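Local coordinates for Lmo0135 protein (Listeria monocytogenes EGD-e, PDB 5ISU), which is the substrate-binding protein CtaP of an ABC transporter, probably taking part in peptide uptake, at residues L66-S69 with T74-V77; V123-V128 with V133-P138; S237-V242 with S295-K300; A219-L224 with N230-Q235; L275-S280 with E318-D323. All coordinates share one frame; numbering follows the deposited sequence. Where two conformers were deposited one is given.

Overall arrangement
Contacts 1 and 2 are neighbouring antiparallel hairpins of one five-stranded sheet, their centres about 9 Å apart, and strands 74-79 and 132-136 bond to each other between them. Both are partly buried, with aromatic and aliphatic groups on one face and polar or charged ones on the other. Contacts 3 and 4, with centres about 15 Å apart, lie across the chain's centre from that pair and adjoin the seven-stranded mixed sheet; contact 4 buries a lysine, whereas contact 3 joins a partly exposed arginine-glutamate salt bridge to a buried tyrosine. Contact 5 is a buried helix-loop contact centred on a tyrosine ring, and its segments alternate along the chain with those of contact 3.

Contact 1 of 5, residues L66-S69 with T74-V77; sequences LDIS and TYTV
The ring of Tyr75 receives Ile68 CG2 over one face, offset toward the rim, while Leu66 CD1 sits at its edge near the ring plane. The methyl lies 4.1 Å from the ring centroid, a CH-pi contact only 15° off the normal. Ile68 CG1 stands beside the backbone N (chi1 -54°), and the extended chain beyond it carries CD1 alongside the ring to within 3.5 Å of Tyr75 CE2. Phe144 meets Tyr75 edge-to-face, and Leu66 CD1 also packs 3.7 Å from Val77 CG2. Leu66, Ile68 and Tyr75 pack against helix 144-148. Strands 63-68 and 74-79 form a beta hairpin at one border of a five-stranded antiparallel sheet. Within 66-69 and 74-77, Asp67 and Thr76 form a hydrogen-bonded pair: Thr76 N reaches Asp67 O at 2.7 Å and nearly straight, whereas the return bond from Asp67 N to Thr76 O is more bent. Toward the turn, Ser69 N donates to Thr74 O, and Ser69 OG accepts Thr74 N at 3.2 Å while also bonding Asp71 OD1. The side-chain hydroxyl thus continues the ladder where backbone pairing stops, and the contact divides into an apolar face under the helix and a polar face carrying Asp67 and Thr76.

Contact 2 of 5, residues V123-V128 with V133-P138; sequences VKVEAV and VKFTLP
With Val125 CG1 between the backbone N and the carbonyl carbon (chi1 63°), CG2 is anti to the N, and Phe135 CG stands beside its own N (chi1 -65°), bringing the CG2 methyl over the ring face of Phe135. This pair belongs to the beta hairpin of strands 121-129 and 132-136, inside a five-stranded antiparallel sheet. Val125 CG2 lies 4.2 Å from the ring centroid in a CH-pi contact and also packs 3.6 Å from Val133 CG1. At the ring edge comes Val123 CG2, which also touches Leu137 CD2 at 3.7 Å. Phe144 adds an edge-to-face partner for Phe135, and helix 93-104 covers Val133 and Ala127. Two hydrogen-bonded pairs, Lys124 with Thr136 and Glu126 with Lys134, hold the strands together through four backbone bonds; Glu126 N to Lys134 O is the most bent, at 136°. On the polar face the Glu126 and Lys134 side chains run side by side, and their salt bridge is long, with OE1 3.6 Å from NZ. Val128 CG2 borders the Lys134 chain, touching both CB and CE. On the same face a water spans the two strands, donating weakly to Lys124 O and more firmly to Lys134 O, at 2.8 Å.

Contact 3 of 5, residues S237-V242 with S295-K300; sequences SDRNKV and SDEYAK
Tyr298 OH lies against the CB, CG and CD atoms of Arg239, the close-packed side of the contact. The phenol oxygen is 3.4 Å from Arg239 CB, 3.3 Å from CG and 3.2 Å from CD, and it also accepts a weak hydrogen bond from Arg239 NE. It lies at the guanidinium edge, in its plane, although the tyrosine ring itself is turned 62° from that plane. Bends at chi2 and chi3 fold the arginine around the hydroxyl and present NH2 to Glu297. The buried tyrosine is further packed by Pro236, Tyr293 and Val471. Glu297 and Tyr298 belong to a type I beta turn, Ser295 to Tyr298, that leads into strand 299-301 of the mixed seven-stranded sheet, while Arg239 belongs to helix 239-245, so that the contact joins the helix to the turn. Its more solvent-facing side is the salt bridge, between two partly exposed side chains that cross at about a right angle. Arg239 NH2 meets the syn lone pair of Glu297 OE2 at 3.0 Å, tilted 26° from the guanidinium plane, and makes a second, weak bond to OE1 at 3.2 Å. Both charges have further partners: Arg239 NH1 forms a salt bridge with Glu243, and Glu297 OE2 is hydrogen-bonded to Thr252 OG1.

Contact 4 of 5, residues A219-L224 with N230-Q235; sequences AANLAL and NLKSIQ
Lys232 NZ is gripped by two carbonyl oxygens, donating at 2.8 Å to Asn221 OD1 across the contact and at 2.9 Å to Ser233 O of its own strand. Relative to the Asn221 amide, the ammonium is tilted 25° out of the carbonyl plane. Bends at chi3 and chi4 curl the lysine so that NZ reaches back to the Ser233 carbonyl while CE presses on Ala220 CB at 3.5 Å. Closer to the backbone, CD lies 4.0 Å from Leu224 CD2, so the aliphatic part of the buried lysine is wedged against one side of the helix. Here helical residues 219-224 run at 152° to strand 231-233 and pack against it; the strand in turn pairs with strand 462-475 in the mixed sheet. Leu224 CD1 rests on the backbone C of Asn230 at 4.0 Å, and Ile234 CD1 comes 3.7 Å from Asn221 OD1. Two dipolar carbonyls around one ammonium would be expected to offset part of the cost of burying its charge. The other end of the Asn221 amide is linked through solvent: ND2 donates weakly to a water that also accepts a hydrogen bond from Gln235 N at 3.0 Å.

Contact 5 of 5, residues L275-S280 with E318-D323; sequences LRQALS and ETYDQD
Tyr320 begins its contact with helix 273-281 at CB, which lies 3.6 Å from Ser280 CB. Its CG follows at 3.7 Å from the same methylene, and CD2 stays beside it. With CG next to the backbone N (chi1 -56°), the ring extends along the helix toward Gln277, whose CG is 3.5 Å from Tyr320 CE1 and 3.9 Å from CZ. At the tip, Tyr320 OH accepts a weak hydrogen bond from Gln277 NE2 at 3.4 Å, the amide turned 47° from the ring; the stronger partner of Tyr320 OH is Ala457 O. Glu318 CG covers one ring face, 3.6 Å above its centre, and Tyr281 meets the ring edge-to-face. The glutamate chain also folds back so that OE2 accepts Tyr320 N at 2.8 Å. Ser280 turns its hydroxyl to its own helix, OG donating to Arg276 O, and thus offers CB to the tyrosine. A positive phi of 53° places Tyr320 in the left-handed region, three residues before Asp323. The loop that lays Tyr320 on helix 273-281 thus ends in an N-cap, Asp323 OD1 bonding Lys326 N at the start of helix 324-334.

Contact 1 of 5, residues L66-S69 with T74-V77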
# COMPACT_ATOMS: atom_id res chain seq x y z
N LEU A 66 -6.26 -20.94 -9.84
CA LEU A 66 -7.46 -20.55 -9.12
C LEU A 66 -8.60 -20.78 -10.08
O LEU A 66 -8.50 -20.44 -11.26
CB LEU A 66 -7.44 -19.07 -8.75
CG LEU A 66 -8.75 -18.49 -8.16
CD1 LEU A 66 -9.05 -19.09 -6.79
CD2 LEU A 66 -8.70 -16.98 -8.03
N ASP A 67 -9.69 -21.34 -9.59
CA ASP A 67 -10.86 -21.59 -10.42
C ASP A 67 -12.09 -21.15 -9.63
O ASP A 67 -12.27 -21.50 -8.47
CB ASP A 67 -10.91 -23.07 -10.81
CG ASP A 67 -11.91 -23.36 -11.92
OD1 ASP A 67 -12.72 -22.48 -12.29
OD2 ASP A 67 -11.88 -24.50 -12.43
N ILE A 68 -12.92 -20.34 -10.27
CA ILE A 68 -14.12 -19.80 -9.65
C ILE A 68 -15.33 -20.45 -10.31
O ILE A 68 -15.42 -20.48 -11.54
CB ILE A 68 -14.15 -18.26 -9.84
CG1 ILE A 68 -12.84 -17.64 -9.32
CG2 ILE A 68 -15.37 -17.65 -9.16
CD1 ILE A 68 -12.70 -16.15 -9.57
N SER A 69 -16.25 -20.96 -9.50
CA SER A 69 -17.44 -21.61 -10.03
C SER A 69 -18.37 -20.62 -10.76
O SER A 69 -18.28 -19.42 -10.57
CB SER A 69 -18.23 -22.32 -8.90
OG SER A 69 -18.82 -21.39 -8.00
N THR A 74 -17.90 -20.57 -5.06
CA THR A 74 -16.84 -21.53 -4.78
C THR A 74 -15.52 -21.25 -5.53
O THR A 74 -15.48 -21.26 -6.76
CB THR A 74 -17.32 -22.96 -5.09
OG1 THR A 74 -18.53 -23.23 -4.35
CG2 THR A 74 -16.27 -24.00 -4.69
N TYR A 75 -14.46 -20.99 -4.77
CA TYR A 75 -13.13 -20.73 -5.30
C TYR A 75 -12.24 -21.93 -4.99
O TYR A 75 -12.04 -22.27 -3.84
CB TYR A 75 -12.54 -19.46 -4.66
CG TYR A 75 -13.23 -18.16 -5.04
CD1 TYR A 75 -14.52 -17.87 -4.61
CD2 TYR A 75 -12.57 -17.20 -5.79
CE1 TYR A 75 -15.15 -16.68 -4.96
CE2 TYR A 75 -13.19 -16.00 -6.14
CZ TYR A 75 -14.47 -15.74 -5.72
OH TYR A 75 -15.06 -14.54 -6.08
N THR A 76 -11.70 -22.55 -6.03
CA THR A 76 -10.84 -23.71 -5.88
C THR A 76 -9.41 -23.36 -6.26
O THR A 76 -9.14 -22.95 -7.40
CB THR A 76 -11.33 -24.85 -6.78
OG1 THR A 76 -12.68 -25.17 -6.45
CG2 THR A 76 -10.48 -26.08 -6.62
N VAL A 77 -8.49 -23.55 -5.31
CA VAL A 77 -7.07 -23.29 -5.52
C VAL A 77 -6.29 -24.61 -5.53
O VAL A 77 -6.39 -25.40 -4.59
CB VAL A 77 -6.47 -22.41 -4.38
CG1 VAL A 77 -4.99 -22.16 -4.61
CG2 VAL A 77 -7.22 -21.09 -4.27

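Contact 2 of 5, residues V123-V128 with V133-P138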
# COMPACT_ATOMS: atom_id res chain seq x y z
N VAL A 123 -16.18 -17.33 5.56
CA VAL A 123 -15.99 -18.21 4.41
C VAL A 123 -15.63 -19.59 4.97
O VAL A 123 -15.00 -19.68 6.02
CB VAL A 123 -14.82 -17.72 3.49
CG1 VAL A 123 -13.49 -17.65 4.24
CG2 VAL A 123 -14.66 -18.63 2.27
N LYS A 124 -16.07 -20.66 4.33
CA LYS A 124 -15.68 -22.01 4.75
C LYS A 124 -14.51 -22.43 3.86
O LYS A 124 -14.45 -22.06 2.69
CB LYS A 124 -16.84 -23.03 4.75
CG LYS A 124 -17.60 -23.05 6.08
CD LYS A 124 -18.51 -24.27 6.29
CE LYS A 124 -19.91 -24.12 5.70
NZ LYS A 124 -19.93 -23.91 4.23
N VAL A 125 -13.56 -23.15 4.45
CA VAL A 125 -12.40 -23.61 3.71
C VAL A 125 -12.17 -25.08 4.01
O VAL A 125 -12.37 -25.54 5.13
CB VAL A 125 -11.16 -22.72 4.01
CG1 VAL A 125 -10.76 -22.80 5.48
CG2 VAL A 125 -10.01 -23.12 3.12
N GLU A 126 -11.72 -25.82 3.00
CA GLU A 126 -11.56 -27.27 3.11
C GLU A 126 -10.41 -27.76 2.24
O GLU A 126 -10.19 -27.25 1.15
CB GLU A 126 -12.88 -27.92 2.66
CG GLU A 126 -12.94 -29.44 2.70
CD GLU A 126 -14.21 -30.02 2.07
OE1 GLU A 126 -15.04 -29.26 1.49
OE2 GLU A 126 -14.38 -31.25 2.14
N ALA A 127 -9.69 -28.75 2.75
CA ALA A 127 -8.57 -29.38 2.04
C ALA A 127 -9.08 -30.63 1.34
O ALA A 127 -9.12 -31.69 1.94
CB ALA A 127 -7.46 -29.75 3.02
N VAL A 128 -9.45 -30.52 0.07
CA VAL A 128 -9.94 -31.70 -0.66
C VAL A 128 -8.83 -32.75 -0.75
O VAL A 128 -9.09 -33.94 -0.58
CB VAL A 128 -10.46 -31.34 -2.08
CG1 VAL A 128 -11.02 -32.58 -2.77
CG2 VAL A 128 -11.52 -30.25 -2.00
N VAL A 133 -7.31 -26.74 -2.24
CA VAL A 133 -8.05 -25.98 -1.23
C VAL A 133 -9.34 -25.49 -1.88
O VAL A 133 -9.31 -24.96 -2.99
CB VAL A 133 -7.26 -24.73 -0.79
CG1 VAL A 133 -7.92 -24.07 0.41
CG2 VAL A 133 -5.82 -25.08 -0.44
N LYS A 134 -10.48 -25.69 -1.19
CA LYS A 134 -11.79 -25.25 -1.70
C LYS A 134 -12.38 -24.25 -0.73
O LYS A 134 -12.56 -24.57 0.45
CB LYS A 134 -12.75 -26.43 -1.82
CG LYS A 134 -14.10 -26.06 -2.43
CD LYS A 134 -15.24 -26.95 -1.95
CE LYS A 134 -15.09 -28.39 -2.39
NZ LYS A 134 -16.22 -29.22 -1.87
N PHE A 135 -12.67 -23.04 -1.22
CA PHE A 135 -13.29 -22.00 -0.42
C PHE A 135 -14.74 -21.90 -0.85
O PHE A 135 -15.03 -21.85 -2.05
CB PHE A 135 -12.68 -20.61 -0.68
CG PHE A 135 -11.24 -20.45 -0.28
CD1 PHE A 135 -10.22 -20.72 -1.18
CD2 PHE A 135 -10.90 -19.95 0.96
CE1 PHE A 135 -8.89 -20.53 -0.84
CE2 PHE A 135 -9.58 -19.76 1.32
CZ PHE A 135 -8.56 -20.05 0.42
N THR A 136 -15.65 -21.85 0.11
CA THR A 136 -17.07 -21.73 -0.16
C THR A 136 -17.59 -20.48 0.55
O THR A 136 -17.63 -20.44 1.78
CB THR A 136 -17.83 -22.99 0.28
OG1 THR A 136 -17.35 -23.41 1.55
CG2 THR A 136 -17.62 -24.12 -0.72
N LEU A 137 -17.95 -19.47 -0.24
CA LEU A 137 -18.47 -18.21 0.30
C LEU A 137 -19.92 -18.34 0.60
O LEU A 137 -20.61 -19.07 -0.10
CB LEU A 137 -18.34 -17.08 -0.73
CG LEU A 137 -16.96 -16.64 -1.14
CD1 LEU A 137 -17.07 -15.54 -2.18
CD2 LEU A 137 -16.19 -16.15 0.07
N PRO A 138 -20.41 -17.58 1.61
CA PRO A 138 -21.85 -17.58 1.96
C PRO A 138 -22.70 -16.81 0.94
O PRO A 138 -23.83 -17.19 0.65
CB PRO A 138 -21.87 -16.91 3.34
CG PRO A 138 -20.63 -16.06 3.38
CD PRO A 138 -19.60 -16.77 2.54
O HOH W 1 -15.19 -24.96 1.25

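Contact 3 of 5, residues S237-V242 with S295-K300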
# COMPACT_ATOMS: atom_id res chain seq x y z
N SER A 237 14.79 13.93 -3.64
CA SER A 237 15.78 14.99 -3.46
C SER A 237 17.22 14.47 -3.37
O SER A 237 18.16 15.22 -3.60
CB SER A 237 15.43 15.85 -2.22
OG SER A 237 15.41 15.06 -1.02
N ASP A 238 17.39 13.18 -3.07
CA ASP A 238 18.73 12.60 -2.99
C ASP A 238 19.17 11.88 -4.26
O ASP A 238 20.34 11.50 -4.37
CB ASP A 238 18.82 11.64 -1.80
CG ASP A 238 18.68 12.35 -0.44
OD1 ASP A 238 19.20 13.48 -0.29
OD2 ASP A 238 18.08 11.75 0.49
N ARG A 239 18.28 11.75 -5.24
CA ARG A 239 18.57 10.97 -6.45
C ARG A 239 19.79 11.43 -7.26
O ARG A 239 20.57 10.60 -7.69
CB ARG A 239 17.31 10.86 -7.30
CG ARG A 239 17.35 9.95 -8.51
CD ARG A 239 17.85 10.62 -9.78
NE ARG A 239 17.08 10.11 -10.92
CZ ARG A 239 17.41 9.11 -11.73
NH1 ARG A 239 18.56 8.47 -11.59
NH2 ARG A 239 16.61 8.77 -12.71
N ASN A 240 19.96 12.73 -7.46
CA ASN A 240 21.14 13.19 -8.20
C ASN A 240 22.45 13.00 -7.39
O ASN A 240 23.50 12.78 -7.98
CB ASN A 240 20.98 14.64 -8.67
CG ASN A 240 19.91 14.80 -9.75
OD1 ASN A 240 19.51 13.83 -10.42
ND2 ASN A 240 19.45 16.03 -9.94
N LYS A 241 22.36 13.04 -6.05
CA LYS A 241 23.52 12.85 -5.17
C LYS A 241 24.09 11.43 -5.26
O LYS A 241 25.28 11.23 -5.48
CB LYS A 241 23.14 13.05 -3.69
CG LYS A 241 22.46 14.36 -3.36
CD LYS A 241 22.00 14.42 -1.91
CE LYS A 241 21.23 15.72 -1.65
NZ LYS A 241 20.70 15.84 -0.26
N VAL A 242 23.21 10.45 -5.11
CA VAL A 242 23.64 9.06 -5.08
C VAL A 242 24.02 8.51 -6.46
O VAL A 242 24.91 7.66 -6.55
CB VAL A 242 22.60 8.14 -4.40
CG1 VAL A 242 22.18 8.73 -3.06
CG2 VAL A 242 21.39 7.92 -5.29
N SER A 295 11.08 17.00 -10.10
CA SER A 295 10.63 16.94 -11.48
C SER A 295 9.48 15.97 -11.60
O SER A 295 9.06 15.37 -10.61
CB SER A 295 11.78 16.43 -12.32
OG SER A 295 12.13 15.12 -11.93
N ASP A 296 9.02 15.77 -12.83
CA ASP A 296 7.89 14.87 -13.08
C ASP A 296 8.25 13.38 -13.14
O ASP A 296 7.38 12.56 -13.45
CB ASP A 296 7.16 15.28 -14.38
CG ASP A 296 7.98 15.01 -15.63
OD1 ASP A 296 9.23 15.09 -15.58
OD2 ASP A 296 7.35 14.74 -16.68
N GLU A 297 9.51 13.02 -12.88
CA GLU A 297 9.88 11.60 -12.91
C GLU A 297 9.39 10.86 -11.66
O GLU A 297 9.33 9.64 -11.66
CB GLU A 297 11.41 11.40 -13.05
CG GLU A 297 11.81 9.94 -13.33
CD GLU A 297 13.31 9.66 -13.33
OE1 GLU A 297 14.12 10.54 -13.70
OE2 GLU A 297 13.68 8.52 -12.98
N TYR A 298 9.02 11.60 -10.62
CA TYR A 298 8.64 11.01 -9.33
C TYR A 298 7.16 10.95 -9.02
O TYR A 298 6.75 10.37 -8.01
CB TYR A 298 9.40 11.73 -8.23
CG TYR A 298 10.89 11.81 -8.54
CD1 TYR A 298 11.67 10.65 -8.62
CD2 TYR A 298 11.52 13.04 -8.75
CE1 TYR A 298 13.03 10.72 -8.91
CE2 TYR A 298 12.88 13.12 -9.03
CZ TYR A 298 13.63 11.96 -9.11
OH TYR A 298 14.97 12.05 -9.40
N ALA A 299 6.35 11.55 -9.88
CA ALA A 299 4.91 11.55 -9.72
C ALA A 299 4.23 12.01 -11.00
O ALA A 299 4.80 12.79 -11.75
CB ALA A 299 4.49 12.44 -8.55
N LYS A 300 3.05 11.46 -11.27
CA LYS A 300 2.26 11.88 -12.41
C LYS A 300 0.92 12.44 -11.87
O LYS A 300 0.42 11.95 -10.85
CB LYS A 300 2.04 10.74 -13.41
CG LYS A 300 1.17 9.59 -12.90
CD LYS A 300 1.11 8.41 -13.89
CE LYS A 300 0.37 8.77 -15.16
NZ LYS A 300 0.29 7.62 -16.10

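Contact 4 of 5, residues A219-L224 with N230-Q235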
# COMPACT_ATOMS: atom_id res chain seq x y z
N ALA A 219 23.85 9.37 6.09
CA ALA A 219 24.70 8.26 6.47
C ALA A 219 24.41 7.01 5.63
O ALA A 219 25.33 6.28 5.22
CB ALA A 219 24.51 7.94 7.94
N ALA A 220 23.14 6.74 5.38
CA ALA A 220 22.77 5.55 4.62
C ALA A 220 23.28 5.63 3.18
O ALA A 220 23.76 4.65 2.64
CB ALA A 220 21.26 5.35 4.64
N ASN A 221 23.15 6.81 2.57
CA ASN A 221 23.60 7.03 1.19
C ASN A 221 25.11 6.95 1.08
O ASN A 221 25.64 6.47 0.07
CB ASN A 221 23.05 8.35 0.63
CG ASN A 221 21.53 8.30 0.37
OD1 ASN A 221 20.94 7.21 0.26
ND2 ASN A 221 20.91 9.46 0.25
N LEU A 222 25.80 7.40 2.12
CA LEU A 222 27.25 7.27 2.16
C LEU A 222 27.64 5.76 2.26
O LEU A 222 28.58 5.30 1.59
CB LEU A 222 27.84 8.04 3.32
CG LEU A 222 29.36 8.01 3.36
CD1 LEU A 222 29.92 8.57 2.06
CD2 LEU A 222 29.87 8.76 4.57
N ALA A 223 26.89 5.01 3.07
CA ALA A 223 27.15 3.57 3.22
C ALA A 223 26.98 2.88 1.85
O ALA A 223 27.75 1.97 1.50
CB ALA A 223 26.22 2.95 4.26
N LEU A 224 26.00 3.34 1.10
CA LEU A 224 25.73 2.83 -0.23
C LEU A 224 26.90 3.12 -1.17
O LEU A 224 27.33 2.27 -1.93
CB LEU A 224 24.43 3.44 -0.78
CG LEU A 224 24.13 3.16 -2.26
CD1 LEU A 224 23.88 1.67 -2.46
CD2 LEU A 224 22.95 4.01 -2.71
N ASN A 230 24.15 -2.33 -0.46
CA ASN A 230 24.07 -2.60 -1.90
C ASN A 230 22.75 -2.18 -2.56
O ASN A 230 22.71 -2.01 -3.77
CB ASN A 230 24.20 -4.10 -2.12
CG ASN A 230 25.50 -4.67 -1.61
OD1 ASN A 230 25.50 -5.52 -0.72
ND2 ASN A 230 26.62 -4.17 -2.12
N LEU A 231 21.70 -2.02 -1.76
CA LEU A 231 20.36 -1.72 -2.25
C LEU A 231 19.52 -1.00 -1.21
O LEU A 231 19.55 -1.36 -0.04
CB LEU A 231 19.64 -3.05 -2.62
CG LEU A 231 18.10 -2.98 -2.85
CD1 LEU A 231 17.75 -2.05 -4.00
CD2 LEU A 231 17.50 -4.37 -3.09
N LYS A 232 18.80 0.02 -1.63
CA LYS A 232 17.93 0.76 -0.73
C LYS A 232 17.03 1.70 -1.51
O LYS A 232 17.27 2.00 -2.68
CB LYS A 232 18.75 1.63 0.25
CG LYS A 232 19.53 2.74 -0.45
CD LYS A 232 20.55 3.43 0.44
CE LYS A 232 19.91 4.18 1.59
NZ LYS A 232 19.03 5.30 1.16
N SER A 233 16.02 2.19 -0.81
CA SER A 233 15.13 3.22 -1.30
C SER A 233 15.81 4.58 -1.16
O SER A 233 16.53 4.83 -0.19
CB SER A 233 13.84 3.20 -0.50
OG SER A 233 13.22 1.93 -0.62
N ILE A 234 15.54 5.47 -2.11
CA ILE A 234 16.10 6.80 -2.17
C ILE A 234 14.97 7.83 -2.21
O ILE A 234 13.95 7.59 -2.83
CB ILE A 234 16.95 6.98 -3.47
CG1 ILE A 234 17.99 5.87 -3.61
CG2 ILE A 234 17.62 8.34 -3.52
CD1 ILE A 234 18.94 5.74 -2.44
N GLN A 235 15.15 8.96 -1.54
CA GLN A 235 14.17 10.03 -1.59
C GLN A 235 14.46 10.82 -2.87
O GLN A 235 15.63 10.91 -3.29
CB GLN A 235 14.25 10.91 -0.35
CG GLN A 235 14.06 10.13 0.93
CD GLN A 235 12.77 9.33 0.90
OE1 GLN A 235 12.79 8.10 0.83
NE2 GLN A 235 11.65 10.03 0.85
O HOH W 2 17.52 9.09 0.24

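Contact 5 of 5, residues L275-S280 with E318-D323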
# COMPACT_ATOMS: atom_id res chain seq x y z
N LEU A 275 -17.27 25.93 -2.42
CA LEU A 275 -15.98 26.26 -1.81
C LEU A 275 -14.94 25.19 -2.13
O LEU A 275 -13.81 25.52 -2.49
CB LEU A 275 -16.10 26.42 -0.31
CG LEU A 275 -14.82 26.88 0.41
CD1 LEU A 275 -14.24 28.15 -0.21
CD2 LEU A 275 -15.09 27.08 1.89
N ARG A 276 -15.34 23.92 -2.01
CA ARG A 276 -14.43 22.80 -2.29
C ARG A 276 -13.96 22.83 -3.75
O ARG A 276 -12.79 22.53 -4.03
CB ARG A 276 -15.09 21.44 -1.98
CG ARG A 276 -15.41 21.24 -0.50
CD ARG A 276 -15.62 19.79 -0.13
NE ARG A 276 -16.71 19.15 -0.86
CZ ARG A 276 -18.00 19.15 -0.49
NH1 ARG A 276 -18.41 19.78 0.61
NH2 ARG A 276 -18.90 18.51 -1.24
N GLN A 277 -14.86 23.19 -4.66
CA GLN A 277 -14.52 23.29 -6.08
C GLN A 277 -13.62 24.49 -6.33
O GLN A 277 -12.70 24.42 -7.16
CB GLN A 277 -15.78 23.38 -6.92
CG GLN A 277 -16.59 22.10 -6.97
CD GLN A 277 -17.90 22.26 -7.74
OE1 GLN A 277 -18.37 23.38 -7.93
NE2 GLN A 277 -18.49 21.15 -8.16
N ALA A 278 -13.87 25.59 -5.62
CA ALA A 278 -13.01 26.77 -5.75
C ALA A 278 -11.56 26.43 -5.36
O ALA A 278 -10.62 26.85 -6.03
CB ALA A 278 -13.53 27.91 -4.91
N LEU A 279 -11.41 25.64 -4.29
CA LEU A 279 -10.10 25.25 -3.77
C LEU A 279 -9.42 24.16 -4.62
O LEU A 279 -8.29 23.76 -4.32
CB LEU A 279 -10.22 24.79 -2.31
CG LEU A 279 -10.77 25.80 -1.31
CD1 LEU A 279 -10.99 25.15 0.05
CD2 LEU A 279 -9.89 27.04 -1.18
N SER A 280 -10.14 23.68 -5.63
CA SER A 280 -9.60 22.71 -6.57
C SER A 280 -9.16 23.48 -7.82
O SER A 280 -8.02 23.33 -8.32
CB SER A 280 -10.64 21.64 -6.92
OG SER A 280 -11.10 20.99 -5.76
N GLU A 318 -13.99 14.51 -13.42
CA GLU A 318 -13.73 15.94 -13.34
C GLU A 318 -12.42 16.16 -12.56
O GLU A 318 -12.23 15.55 -11.50
CB GLU A 318 -14.90 16.70 -12.69
CG GLU A 318 -14.67 18.21 -12.59
CD GLU A 318 -14.28 18.85 -13.91
OE1 GLU A 318 -14.91 18.53 -14.96
OE2 GLU A 318 -13.34 19.69 -13.91
N THR A 319 -11.54 17.00 -13.10
CA THR A 319 -10.26 17.27 -12.47
C THR A 319 -10.05 18.72 -12.07
O THR A 319 -9.03 19.04 -11.46
CB THR A 319 -9.08 16.76 -13.33
OG1 THR A 319 -9.20 17.22 -14.68
CG2 THR A 319 -9.09 15.27 -13.35
N TYR A 320 -11.00 19.60 -12.38
CA TYR A 320 -10.94 21.00 -11.99
C TYR A 320 -9.64 21.66 -12.42
O TYR A 320 -8.93 22.22 -11.59
CB TYR A 320 -11.11 21.14 -10.47
CG TYR A 320 -12.38 20.51 -9.98
CD1 TYR A 320 -13.57 21.21 -10.05
CD2 TYR A 320 -12.40 19.22 -9.46
CE1 TYR A 320 -14.75 20.66 -9.64
CE2 TYR A 320 -13.59 18.66 -9.03
CZ TYR A 320 -14.77 19.40 -9.12
OH TYR A 320 -15.98 18.92 -8.72
N ASP A 321 -9.34 21.57 -13.71
CA ASP A 321 -8.09 22.14 -14.24
C ASP A 321 -8.03 23.64 -13.92
O ASP A 321 -9.03 24.33 -13.99
CB ASP A 321 -7.95 21.85 -15.72
CG ASP A 321 -7.95 20.35 -16.01
OD1 ASP A 321 -8.94 19.68 -15.64
OD2 ASP A 321 -6.98 19.85 -16.60
N GLN A 322 -6.84 24.10 -13.56
CA GLN A 322 -6.64 25.48 -13.06
C GLN A 322 -7.41 26.57 -13.81
O GLN A 322 -7.26 26.72 -15.02
CB GLN A 322 -5.16 25.84 -12.99
CG GLN A 322 -4.84 26.97 -12.01
CD GLN A 322 -3.35 27.31 -11.97
OE1 GLN A 322 -2.75 27.62 -13.00
NE2 GLN A 322 -2.76 27.27 -10.78
N ASP A 323 -8.26 27.27 -13.06
CA ASP A 323 -9.05 28.40 -13.55
C ASP A 323 -9.27 29.32 -12.34
O ASP A 323 -10.26 29.19 -11.60
CB ASP A 323 -10.37 27.92 -14.15
CG ASP A 323 -11.10 29.01 -14.94
OD1 ASP A 323 -10.88 30.23 -14.71
OD2 ASP A 323 -11.92 28.62 -15.79